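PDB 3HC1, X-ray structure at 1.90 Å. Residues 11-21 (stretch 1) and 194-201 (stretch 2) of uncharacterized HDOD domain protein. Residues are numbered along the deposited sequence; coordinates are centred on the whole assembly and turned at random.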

ATOM      1  N   THR A  11     -11.290 -16.719  14.168  1.00 32.37           N
ATOM      2  CA  THR A  11     -10.286 -17.730  14.473  1.00 31.79           C
ATOM      3  C   THR A  11      -8.924 -17.279  13.948  1.00 26.36           C
ATOM      4  O   THR A  11      -7.931 -17.297  14.656  1.00 23.91           O
ATOM      5  CB  THR A  11     -10.673 -19.121  13.889  1.00 33.74           C
ATOM      6  OG1 THR A  11     -11.831 -19.602  14.582  1.00 38.11           O
ATOM      7  CG2 THR A  11      -9.521 -20.152  14.011  1.00 28.36           C
ATOM      8  N   ARG A  12      -8.898 -16.882  12.692  1.00 25.14           N
ATOM      9  CA  ARG A  12      -7.680 -16.321  12.087  1.00 25.22           C
ATOM     10  C   ARG A  12      -7.271 -15.005  12.746  1.00 23.88           C
ATOM     11  O   ARG A  12      -6.080 -14.745  12.891  1.00 22.98           O
ATOM     12  CB  ARG A  12      -7.884 -16.148  10.572  1.00 25.46           C
ATOM     13  CG  ARG A  12      -7.792 -17.457   9.792  1.00 30.04           C
ATOM     14  CD  ARG A  12      -8.841 -17.550   8.717  1.00 37.63           C
ATOM     15  NE  ARG A  12      -8.865 -16.340   7.909  1.00 43.30           N
ATOM     16  CZ  ARG A  12      -9.957 -15.775   7.387  1.00 47.39           C
ATOM     17  NH1 ARG A  12     -11.158 -16.304   7.566  1.00 47.37           N
ATOM     18  NH2 ARG A  12      -9.840 -14.653   6.677  1.00 53.08           N
ATOM     19  N   LEU A  13      -8.244 -14.166  13.131  1.00 24.24           N
ATOM     20  CA  LEU A  13      -7.918 -12.902  13.818  1.00 25.21           C
ATOM     21  C   LEU A  13      -7.380 -13.185  15.220  1.00 24.62           C
ATOM     22  O   LEU A  13      -6.387 -12.592  15.604  1.00 23.39           O
ATOM     23  CB  LEU A  13      -9.095 -11.906  13.843  1.00 24.62           C
ATOM     24  CG  LEU A  13      -9.419 -11.195  12.529  1.00 32.70           C
ATOM     25  CD1 LEU A  13     -10.773 -10.491  12.636  1.00 35.73           C
ATOM     26  CD2 LEU A  13      -8.334 -10.190  12.145  1.00 30.08           C
ATOM     27  N   THR A  14      -7.975 -14.153  15.945  1.00 24.65           N
ATOM     28  CA  THR A  14      -7.447 -14.554  17.261  1.00 23.08           C
ATOM     29  C   THR A  14      -6.020 -15.065  17.133  1.00 22.92           C
ATOM     30  O   THR A  14      -5.145 -14.654  17.871  1.00 23.00           O
ATOM     31  CB  THR A  14      -8.351 -15.631  17.942  1.00 24.38           C
ATOM     32  OG1 THR A  14      -9.600 -15.031  18.281  1.00 27.54           O
ATOM     33  CG2 THR A  14      -7.725 -16.166  19.186  1.00 21.61           C
ATOM     34  N   LEU A  15      -5.785 -15.953  16.170  1.00 24.82           N
ATOM     35  CA  LEU A  15      -4.433 -16.486  15.929  1.00 23.50           C
ATOM     36  C   LEU A  15      -3.471 -15.344  15.573  1.00 18.96           C
ATOM     37  O   LEU A  15      -2.339 -15.329  16.038  1.00 21.16           O
ATOM     38  CB  LEU A  15      -4.451 -17.556  14.822  1.00 20.44           C
ATOM     39  CG  LEU A  15      -5.017 -18.912  15.211  1.00 22.82           C
ATOM     40  CD1 LEU A  15      -5.189 -19.763  13.952  1.00 19.25           C
ATOM     41  CD2 LEU A  15      -4.112 -19.603  16.276  1.00 22.82           C
ATOM     42  N   ALA A  16      -3.929 -14.402  14.750  1.00 18.07           N
ATOM     43  CA  ALA A  16      -3.120 -13.224  14.433  1.00 18.10           C
ATOM     44  C   ALA A  16      -2.741 -12.459  15.714  1.00 19.28           C
ATOM     45  O   ALA A  16      -1.556 -12.104  15.893  1.00 19.78           O
ATOM     46  CB  ALA A  16      -3.825 -12.266  13.383  1.00 16.22           C
ATOM     47  N   ARG A  17      -3.710 -12.206  16.601  1.00 17.61           N
ATOM     48  CA  ARG A  17      -3.343 -11.472  17.856  1.00 22.46           C
ATOM     49  C   ARG A  17      -2.360 -12.255  18.701  1.00 22.63           C
ATOM     50  O   ARG A  17      -1.367 -11.702  19.146  1.00 18.34           O
ATOM     51  CB  ARG A  17      -4.535 -11.014  18.662  1.00 22.97           C
ATOM     52  CG  ARG A  17      -5.289  -9.911  17.945  1.00 27.82           C
ATOM     53  CD  ARG A  17      -6.460  -9.450  18.792  1.00 31.05           C
ATOM     54  NE  ARG A  17      -7.293 -10.581  19.203  1.00 35.32           N
ATOM     55  CZ  ARG A  17      -8.399 -11.017  18.600  1.00 30.61           C
ATOM     56  NH1 ARG A  17      -8.892 -10.444  17.508  1.00 35.26           N
ATOM     57  NH2 ARG A  17      -9.031 -12.061  19.112  1.00 34.21           N
ATOM     58  N   GLU A  18      -2.542 -13.566  18.810  1.00 24.11           N
ATOM     59  CA  GLU A  18      -1.555 -14.389  19.560  1.00 26.26           C
ATOM     60  C   GLU A  18      -0.176 -14.371  18.907  1.00 27.47           C
ATOM     61  O   GLU A  18       0.864 -14.326  19.590  1.00 28.92           O
ATOM     62  CB  GLU A  18      -2.022 -15.842  19.658  1.00 27.15           C
ATOM     63  CG  GLU A  18      -3.435 -16.032  20.238  1.00 34.32           C
ATOM     64  CD  GLU A  18      -3.522 -15.832  21.765  1.00 43.91           C
ATOM     65  OE1 GLU A  18      -2.485 -15.532  22.408  1.00 39.22           O
ATOM     66  OE2 GLU A  18      -4.642 -15.982  22.310  1.00 44.86           O
ATOM     67  N   PHE A  19      -0.150 -14.387  17.579  1.00 24.17           N
ATOM     68  CA  PHE A  19       1.118 -14.268  16.833  1.00 29.26           C
ATOM     69  C   PHE A  19       1.851 -12.941  17.184  1.00 29.59           C
ATOM     70  O   PHE A  19       3.073 -12.885  17.187  1.00 26.61           O
ATOM     71  CB  PHE A  19       0.820 -14.305  15.314  1.00 30.11           C
ATOM     72  CG  PHE A  19       1.989 -14.694  14.444  1.00 34.68           C
ATOM     73  CD1 PHE A  19       2.389 -16.030  14.343  1.00 44.13           C
ATOM     74  CD2 PHE A  19       2.627 -13.760  13.659  1.00 29.49           C
ATOM     75  CE1 PHE A  19       3.439 -16.422  13.491  1.00 40.29           C
ATOM     76  CE2 PHE A  19       3.677 -14.144  12.807  1.00 37.17           C
ATOM     77  CZ  PHE A  19       4.076 -15.484  12.733  1.00 30.26           C
HETATM   78  N   MSE A  20       1.111 -11.866  17.426  1.00 27.36           N
HETATM   79  CA  MSE A  20       1.783 -10.613  17.816  1.00 30.16           C
HETATM   80  C   MSE A  20       2.195 -10.561  19.332  1.00 30.98           C
HETATM   81  O   MSE A  20       3.237 -10.013  19.676  1.00 30.98           O
HETATM   82  CB  MSE A  20       0.909  -9.452  17.468  1.00 27.98           C
HETATM   83  CG  MSE A  20       0.902  -9.202  16.022  1.00 39.72           C
HETATM   84 SE   MSE A  20      -0.553  -8.032  15.631  0.75 38.81          SE
HETATM   85  CE  MSE A  20      -0.276  -6.615  16.576  1.00  7.88           C
ATOM     86  N   SER A  21       1.360 -11.115  20.205  1.00 36.80           N
ATOM     87  CA  SER A  21       1.683 -11.361  21.651  1.00 37.76           C
ATOM     88  C   SER A  21       3.107 -11.756  21.971  1.00 39.03           C
ATOM     89  O   SER A  21       3.685 -11.284  22.943  1.00 40.68           O
ATOM     90  CB  SER A  21       0.837 -12.514  22.204  1.00 39.97           C
ATOM     91  OG  SER A  21      -0.553 -12.237  22.171  1.00 44.84           O
TER
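Stretch 2 194-201: CEVGFALA

The most unusual feature of this contact is a buried charge: Glu195 gives up more surface to the other helix than any other residue of either stretch, yet it is an acid. Within this contact its OE2 is met by Arg12, while OE1 is bonded elsewhere in the structure. Arg12 NE lies 2.9 Å from Glu195 OE2 and Arg12 NH2 lies 3.0 Å from the same OE2, so two nitrogens of the guanidinium share a single carboxylate oxygen in a salt bridge. That oxygen sits at the guanidinium edge, near its plane, where the N-H groups can reach it.

Stretch 2 is helical throughout, part of a longer helix that extends beyond both its ends. It crosses the helix of stretch 1 at -67°, with the axes approaching to 8.4 Å; the N-to-C directions are 67° apart, so the helices run neither parallel nor antiparallel. A small residue marks the tightest backbone register: Ala16 CA and Val196 CA are 4.8 Å apart. Ala16 points toward stretch 2 and ends at CB, and that methyl packs straight onto the backbone, 3.5 Å from both Glu195 C and Val196 N, while also lying 3.8 Å from Val196 CG2.

Apolar contacts spread from this point. Toward the start of stretch 1, Leu13 points sideways, but its end comes nearer, bringing CD2 to 3.5 Å from Phe198 CD2. Further along, Met20, a selenomethionine, reaches Val196 and, about one turn on, the neighbours Ala199 and Leu200: its SE lies 3.9 Å from Val196 O and 3.5 Å from Ala199 CB, and its CE reaches 4.2 Å from Leu200 CD1. Phe19 adds a looser contact, CD2 to Val196 CG2 at 4.2 Å. Gly197 takes no part; a CB there would point away from stretch 1.

The rule to read here is a small residue at the closest register, larger apolar side chains around it, and a buried acid paired with a long base.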

ATOM      1  N   CYS A 194      -2.770 -10.676   6.195  1.00 13.08           N
ATOM      2  CA  CYS A 194      -4.056  -9.958   6.180  1.00 15.50           C
ATOM      3  C   CYS A 194      -4.568  -9.747   7.585  1.00 16.39           C
ATOM      4  O   CYS A 194      -4.837  -8.637   8.002  1.00 16.38           O
ATOM      5  CB  CYS A 194      -5.097 -10.680   5.372  1.00 18.01           C
ATOM      6  SG  CYS A 194      -4.681 -10.860   3.620  1.00 20.34           S
ATOM      7  N   GLU A 195      -4.648 -10.807   8.361  1.00 15.55           N
ATOM      8  CA  GLU A 195      -5.126 -10.706   9.733  1.00 15.90           C
ATOM      9  C   GLU A 195      -4.160 -10.064  10.704  1.00 17.85           C
ATOM     10  O   GLU A 195      -4.556  -9.251  11.563  1.00 12.97           O
ATOM     11  CB  GLU A 195      -5.494 -12.114  10.206  1.00 15.73           C
ATOM     12  CG  GLU A 195      -6.643 -12.671   9.409  1.00 20.24           C
ATOM     13  CD  GLU A 195      -6.215 -13.465   8.181  1.00 22.79           C
ATOM     14  OE1 GLU A 195      -5.034 -13.493   7.798  1.00 19.03           O
ATOM     15  OE2 GLU A 195      -7.098 -14.062   7.607  1.00 26.17           O
ATOM     16  N   VAL A 196      -2.873 -10.418  10.572  1.00 13.74           N
ATOM     17  CA  VAL A 196      -1.853  -9.764  11.338  1.00 12.52           C
ATOM     18  C   VAL A 196      -1.823  -8.289  11.021  1.00 14.35           C
ATOM     19  O   VAL A 196      -1.702  -7.494  11.939  1.00 17.00           O
ATOM     20  CB  VAL A 196      -0.433 -10.396  11.096  1.00 11.93           C
ATOM     21  CG1 VAL A 196       0.727  -9.650  11.824  1.00 14.85           C
ATOM     22  CG2 VAL A 196      -0.472 -11.840  11.607  1.00 10.55           C
ATOM     23  N   GLY A 197      -1.899  -7.923   9.736  1.00 12.91           N
ATOM     24  CA  GLY A 197      -1.840  -6.487   9.356  1.00 14.25           C
ATOM     25  C   GLY A 197      -3.043  -5.749   9.915  1.00 13.54           C
ATOM     26  O   GLY A 197      -2.957  -4.571  10.330  1.00 17.32           O
ATOM     27  N   PHE A 198      -4.171  -6.429   9.899  1.00 13.49           N
ATOM     28  CA  PHE A 198      -5.434  -5.835  10.475  1.00 16.98           C
ATOM     29  C   PHE A 198      -5.257  -5.558  11.974  1.00 17.57           C
ATOM     30  O   PHE A 198      -5.506  -4.439  12.450  1.00 16.49           O
ATOM     31  CB  PHE A 198      -6.596  -6.791  10.212  1.00 16.67           C
ATOM     32  CG  PHE A 198      -7.900  -6.339  10.764  1.00 14.30           C
ATOM     33  CD1 PHE A 198      -8.755  -5.530   9.985  1.00 11.69           C
ATOM     34  CD2 PHE A 198      -8.286  -6.721  12.049  1.00 17.97           C
ATOM     35  CE1 PHE A 198     -10.000  -5.172  10.486  1.00 11.54           C
ATOM     36  CE2 PHE A 198      -9.516  -6.312  12.589  1.00 19.23           C
ATOM     37  CZ  PHE A 198     -10.353  -5.525  11.797  1.00 11.55           C
ATOM     38  N   ALA A 199      -4.776  -6.572  12.696  1.00 15.85           N
ATOM     39  CA  ALA A 199      -4.547  -6.475  14.146  1.00 16.44           C
ATOM     40  C   ALA A 199      -3.580  -5.339  14.435  1.00 17.06           C
ATOM     41  O   ALA A 199      -3.734  -4.634  15.397  1.00 15.70           O
ATOM     42  CB  ALA A 199      -3.946  -7.770  14.697  1.00 14.32           C
ATOM     43  N   LEU A 200      -2.565  -5.186  13.585  1.00 17.22           N
ATOM     44  CA  LEU A 200      -1.562  -4.130  13.722  1.00 14.22           C
ATOM     45  C   LEU A 200      -2.081  -2.736  13.471  1.00 15.01           C
ATOM     46  O   LEU A 200      -1.915  -1.820  14.291  1.00 16.31           O
ATOM     47  CB  LEU A 200      -0.302  -4.428  12.855  1.00 16.82           C
ATOM     48  CG  LEU A 200       0.914  -3.501  13.056  1.00 23.91           C
ATOM     49  CD1 LEU A 200       1.455  -3.454  14.482  1.00 23.41           C
ATOM     50  CD2 LEU A 200       2.010  -3.880  12.084  1.00 20.46           C
ATOM     51  N   ALA A 201      -2.782  -2.579  12.379  1.00 16.29           N
ATOM     52  CA  ALA A 201      -3.408  -1.328  12.055  1.00 13.63           C
ATOM     53  C   ALA A 201      -4.477  -0.936  13.100  1.00 15.05           C
ATOM     54  O   ALA A 201      -4.603   0.263  13.451  1.00 15.92           O
ATOM     55  CB  ALA A 201      -4.026  -1.421  10.635  1.00 12.45           C
TER